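Local coordinates for probable outer membrane protein (Pseudomonas aeruginosa, PDB 3DWO) that probably transports hydrophobic compounds such as long-chain fatty acids across the outer membrane, as a beta-barrel channel of the FadL family, at residues Val118-Arg123 and Thr139-Ile144. Sequence-based numbering, arbitrary orientation.
Sequences VPMGMR and TKIETI. With C8E ((hydroxyethyloxy)tri(ethyloxy)octane), chain E; C8E ((hydroxyethyloxy)tri(ethyloxy)octane), chain D.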
ATOM      1  N   VAL A 118       5.919  -0.325   8.526  1.00 24.27           N
ATOM      2  CA  VAL A 118       4.675  -0.671   7.842  1.00 22.17           C
ATOM      3  C   VAL A 118       4.883  -0.369   6.352  1.00 22.59           C
ATOM      4  O   VAL A 118       4.499   0.693   5.863  1.00 20.47           O
ATOM      5  CB  VAL A 118       3.494   0.175   8.374  1.00 22.81           C
ATOM      6  CG1 VAL A 118       2.182  -0.319   7.771  1.00 22.87           C
ATOM      7  CG2 VAL A 118       3.435   0.093   9.902  1.00 23.31           C
ATOM      8  N   PRO A 119       5.496  -1.309   5.613  1.00 22.82           N
ATOM      9  CA  PRO A 119       5.775  -1.157   4.180  1.00 23.86           C
ATOM     10  C   PRO A 119       4.556  -1.078   3.267  1.00 26.23           C
ATOM     11  O   PRO A 119       4.573  -0.373   2.253  1.00 25.94           O
ATOM     12  CB  PRO A 119       6.618  -2.397   3.852  1.00 23.00           C
ATOM     13  CG  PRO A 119       7.175  -2.827   5.177  1.00 21.85           C
ATOM     14  CD  PRO A 119       6.022  -2.594   6.104  1.00 23.57           C
ATOM     15  N   MET A 120       3.508  -1.814   3.624  1.00 25.95           N
ATOM     16  CA  MET A 120       2.311  -1.870   2.802  1.00 26.31           C
ATOM     17  C   MET A 120       1.029  -1.625   3.576  1.00 26.36           C
ATOM     18  O   MET A 120       0.881  -2.053   4.725  1.00 24.19           O
ATOM     19  CB  MET A 120       2.249  -3.236   2.114  1.00 26.84           C
ATOM     20  CG  MET A 120       2.084  -3.162   0.610  1.00 31.84           C
ATOM     21  SD  MET A 120       3.000  -4.455  -0.256  1.00 29.55           S
ATOM     22  CE  MET A 120       2.163  -5.944   0.408  1.00 28.04           C
ATOM     23  N   GLY A 121       0.097  -0.937   2.929  1.00 26.66           N
ATOM     24  CA  GLY A 121      -1.169  -0.646   3.567  1.00 28.05           C
ATOM     25  C   GLY A 121      -2.142   0.108   2.685  1.00 29.49           C
ATOM     26  O   GLY A 121      -1.789   1.119   2.078  1.00 29.72           O
ATOM     27  N   MET A 122      -3.369  -0.396   2.599  1.00 27.16           N
ATOM     28  CA  MET A 122      -4.416   0.257   1.824  1.00 27.27           C
ATOM     29  C   MET A 122      -5.749  -0.314   2.253  1.00 25.24           C
ATOM     30  O   MET A 122      -5.825  -1.424   2.785  1.00 25.50           O
ATOM     31  CB  MET A 122      -4.218   0.065   0.318  1.00 27.85           C
ATOM     32  CG  MET A 122      -5.272   0.771  -0.550  1.00 31.06           C
ATOM     33  SD  MET A 122      -5.719   2.492  -0.092  1.00 31.12           S
ATOM     34  CE  MET A 122      -4.103   3.282  -0.083  1.00 33.81           C
ATOM     35  N   ARG A 123      -6.805   0.448   2.029  1.00 22.36           N
ATOM     36  CA  ARG A 123      -8.115   0.001   2.438  1.00 22.08           C
ATOM     37  C   ARG A 123      -9.186   0.757   1.672  1.00 20.18           C
ATOM     38  O   ARG A 123      -9.064   1.956   1.450  1.00 18.54           O
ATOM     39  CB  ARG A 123      -8.263   0.245   3.942  1.00 22.78           C
ATOM     40  CG  ARG A 123      -9.596  -0.153   4.551  1.00 29.44           C
ATOM     41  CD  ARG A 123      -9.569   0.116   6.054  1.00 30.28           C
ATOM     42  NE  ARG A 123     -10.592  -0.620   6.798  1.00 34.91           N
ATOM     43  CZ  ARG A 123     -11.892  -0.366   6.751  1.00 33.47           C
ATOM     44  NH1 ARG A 123     -12.353   0.617   5.984  1.00 38.87           N
ATOM     45  NH2 ARG A 123     -12.730  -1.089   7.480  1.00 31.46           N
ATOM     46  N   THR A 139     -11.606  -4.113   0.505  1.00 19.48           N
ATOM     47  CA  THR A 139     -10.212  -4.405   0.203  1.00 21.28           C
ATOM     48  C   THR A 139      -9.388  -3.905   1.387  1.00 21.18           C
ATOM     49  O   THR A 139      -9.465  -2.736   1.761  1.00 20.62           O
ATOM     50  CB  THR A 139      -9.738  -3.679  -1.081  1.00 23.51           C
ATOM     51  OG1 THR A 139     -10.535  -4.094  -2.196  1.00 22.57           O
ATOM     52  CG2 THR A 139      -8.283  -4.005  -1.361  1.00 22.16           C
ATOM     53  N   LYS A 140      -8.616  -4.802   1.985  1.00 21.88           N
ATOM     54  CA  LYS A 140      -7.790  -4.454   3.125  1.00 23.37           C
ATOM     55  C   LYS A 140      -6.439  -5.156   3.029  1.00 25.58           C
ATOM     56  O   LYS A 140      -6.367  -6.381   2.898  1.00 27.66           O
ATOM     57  CB  LYS A 140      -8.516  -4.842   4.417  1.00 27.06           C
ATOM     58  CG  LYS A 140      -7.639  -4.882   5.655  1.00 32.75           C
ATOM     59  CD  LYS A 140      -6.877  -3.586   5.868  1.00 38.50           C
ATOM     60  CE  LYS A 140      -5.989  -3.681   7.098  1.00 41.17           C
ATOM     61  NZ  LYS A 140      -6.775  -3.945   8.341  1.00 46.12           N
ATOM     62  N   ILE A 141      -5.370  -4.368   3.080  1.00 25.59           N
ATOM     63  CA  ILE A 141      -4.012  -4.894   2.993  1.00 25.19           C
ATOM     64  C   ILE A 141      -3.115  -4.158   3.979  1.00 25.17           C
ATOM     65  O   ILE A 141      -3.127  -2.934   4.036  1.00 23.65           O
ATOM     66  CB  ILE A 141      -3.372  -4.660   1.593  1.00 27.11           C
ATOM     67  CG1 ILE A 141      -4.350  -5.017   0.480  1.00 31.29           C
ATOM     68  CG2 ILE A 141      -2.102  -5.480   1.460  1.00 27.24           C
ATOM     69  CD1 ILE A 141      -5.404  -3.958   0.240  1.00 35.58           C
ATOM     70  N   GLU A 142      -2.348  -4.902   4.760  1.00 25.19           N
ATOM     71  CA  GLU A 142      -1.410  -4.279   5.673  1.00 25.13           C
ATOM     72  C   GLU A 142      -0.223  -5.195   5.873  1.00 25.37           C
ATOM     73  O   GLU A 142      -0.380  -6.405   6.051  1.00 24.54           O
ATOM     74  CB  GLU A 142      -2.035  -3.941   7.032  1.00 23.29           C
ATOM     75  CG  GLU A 142      -0.976  -3.383   8.002  1.00 25.30           C
ATOM     76  CD  GLU A 142      -1.544  -2.502   9.114  1.00 26.98           C
ATOM     77  OE1 GLU A 142      -2.740  -2.641   9.438  1.00 26.79           O
ATOM     78  OE2 GLU A 142      -0.784  -1.678   9.675  1.00 23.88           O
ATOM     79  N   THR A 143       0.967  -4.602   5.815  1.00 23.24           N
ATOM     80  CA  THR A 143       2.213  -5.326   5.997  1.00 22.83           C
ATOM     81  C   THR A 143       3.001  -4.634   7.097  1.00 23.98           C
ATOM     82  O   THR A 143       3.246  -3.433   7.032  1.00 21.08           O
ATOM     83  CB  THR A 143       3.073  -5.317   4.704  1.00 24.29           C
ATOM     84  OG1 THR A 143       2.413  -6.076   3.681  1.00 23.87           O
ATOM     85  CG2 THR A 143       4.455  -5.903   4.970  1.00 23.99           C
ATOM     86  N   ILE A 144       3.377  -5.391   8.121  1.00 24.98           N
ATOM     87  CA  ILE A 144       4.159  -4.839   9.209  1.00 24.56           C
ATOM     88  C   ILE A 144       5.433  -5.656   9.287  1.00 24.99           C
ATOM     89  O   ILE A 144       5.391  -6.881   9.212  1.00 23.88           O
ATOM     90  CB  ILE A 144       3.407  -4.927  10.546  1.00 26.04           C
ATOM     91  CG1 ILE A 144       2.118  -4.110  10.470  1.00 26.79           C
ATOM     92  CG2 ILE A 144       4.283  -4.392  11.672  1.00 26.78           C
ATOM     93  CD1 ILE A 144       1.311  -4.130  11.751  1.00 29.57           C
TER
HETATM   94  C1  C8E E 455      -4.777  -0.609   7.875  1.00 56.73           C
HETATM   95  C2  C8E E 455      -4.828   0.107   6.607  1.00 55.98           C
HETATM   96  C3  C8E E 455      -3.520   0.427   6.043  1.00 56.21           C
HETATM   97  C4  C8E E 455      -3.212   1.799   6.405  1.00 56.05           C
HETATM   98  C5  C8E E 455      -2.675   2.495   5.217  1.00 57.13           C
HETATM   99  C6  C8E E 455      -1.949   3.677   5.627  1.00 57.82           C
HETATM  100  C7  C8E E 455      -1.753   4.309   4.339  1.00 57.67           C
HETATM  101  C8  C8E E 455      -2.029   5.743   4.490  1.00 59.25           C
HETATM  102  O9  C8E E 455      -1.581   6.792   3.659  1.00 60.92           O
HETATM  103  C10 C8E E 455      -0.196   7.018   3.498  1.00 60.89           C
HETATM  104  C11 C8E E 455      -0.114   8.181   2.558  1.00 62.22           C
HETATM  105  O12 C8E E 455      -0.806   7.898   1.325  1.00 62.26           O
HETATM  106  C13 C8E E 455      -1.086   9.057   0.490  1.00 62.83           C
HETATM  107  C14 C8E E 455      -2.304   9.225  -0.472  1.00 62.71           C
HETATM  108  O15 C8E E 455      -3.731   9.034  -0.257  1.00 63.27           O
HETATM  109  C16 C8E E 455      -4.122   7.678  -0.555  1.00 63.68           C
HETATM  110  C17 C8E E 455      -4.548   7.441  -2.012  1.00 64.61           C
HETATM  111  O18 C8E E 455      -5.917   7.226  -2.407  1.00 64.80           O
HETATM  112  C19 C8E E 455      -6.284   5.818  -2.393  1.00 65.14           C
HETATM  113  C20 C8E E 455      -6.640   4.999  -3.686  1.00 64.97           C
HETATM  114  O21 C8E E 455      -5.676   4.074  -4.197  1.00 64.70           O
HETATM  115  C1  C8E D 454      -5.524  -1.188  -9.166  1.00 50.18           C
HETATM  116  C2  C8E D 454      -6.060  -2.198  -8.260  1.00 50.76           C
HETATM  117  C3  C8E D 454      -5.099  -3.183  -7.782  1.00 49.31           C
HETATM  118  C4  C8E D 454      -5.795  -4.029  -6.828  1.00 50.82           C
HETATM  119  C5  C8E D 454      -4.793  -4.696  -5.960  1.00 50.43           C
HETATM  120  C6  C8E D 454      -5.420  -5.164  -4.738  1.00 51.12           C
HETATM  121  C7  C8E D 454      -4.472  -6.192  -4.347  1.00 52.35           C
HETATM  122  C8  C8E D 454      -4.298  -6.161  -2.875  1.00 53.78           C
HETATM  123  O9  C8E D 454      -4.375  -7.263  -1.982  1.00 51.56           O
HETATM  124  C10 C8E D 454      -5.581  -7.997  -1.903  1.00 51.76           C
HETATM  125  C11 C8E D 454      -5.334  -9.077  -0.897  1.00 49.18           C
HETATM  126  O12 C8E D 454      -4.954 -10.301  -1.550  1.00 48.77           O
HETATM  127  C13 C8E D 454      -5.912 -11.400  -1.450  1.00 46.07           C
HETATM  128  C14 C8E D 454      -7.150 -11.633  -2.373  1.00 47.72           C
HETATM  129  O15 C8E D 454      -7.599 -12.806  -3.116  1.00 48.48           O
HETATM  130  C16 C8E D 454      -7.064 -12.838  -4.456  1.00 47.91           C
HETATM  131  C17 C8E D 454      -7.942 -12.147  -5.517  1.00 45.87           C
HETATM  132  O18 C8E D 454      -9.332 -11.821  -5.307  1.00 46.74           O
HETATM  133  C19 C8E D 454     -10.241 -12.878  -5.717  1.00 44.79           C
HETATM  134  C20 C8E D 454     -11.397 -12.661  -6.764  1.00 45.53           C
HETATM  135  O21 C8E D 454     -12.713 -12.333  -6.292  1.00 42.02           O
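Strands 110-125 and 138-153 are antiparallel neighbours in the FadL-type barrel wall, joined here by three backbone hydrogen bonds. Met-122 and Ile-141 exchange two, Met-122 N to Ile-141 O at 2.9 Å and Ile-141 N to Met-122 O at 3.0 Å, both in the carbonyl plane. The third, Thr-143 N to Met-120 O at 2.8 Å, comes from above that plane. There the bonding stops: Pro-119 N has no hydrogen for Thr-143 O, against which Pro-119 CD and Val-118 CA press instead. Packing is tightest here, Thr-143 CB lying 3.4 Å from Met-120 CB, under usual van der Waals contact. With chi1 at -67°, Thr-143 OG1 lies anti to its carbonyl carbon, against Met-120 CB and CE, and is hydrogen-bonded to Thr-169 OG1. Thr-143 CG2 reaches Pro-119 CD and CG, the side chains crossing at about a right angle. On this face Ile-141 also touches C8E (chain D).

The other face is looser, with Arg-123, Lys-140 and Glu-142 partly exposed. Extended Glu-142 and bent Lys-140 both reach the terminal C1 of the octyl tail of C8E (chain E), Glu-142 OE1 at 3.3 Å and Lys-140 CE at 3.4 Å. The tail runs over Gly-121, whose C is 3.5 Å from C5. A CB there would run into C3; this backbone, open to an alkyl chain, is consistent with hydrophobic compounds passing through the barrel wall.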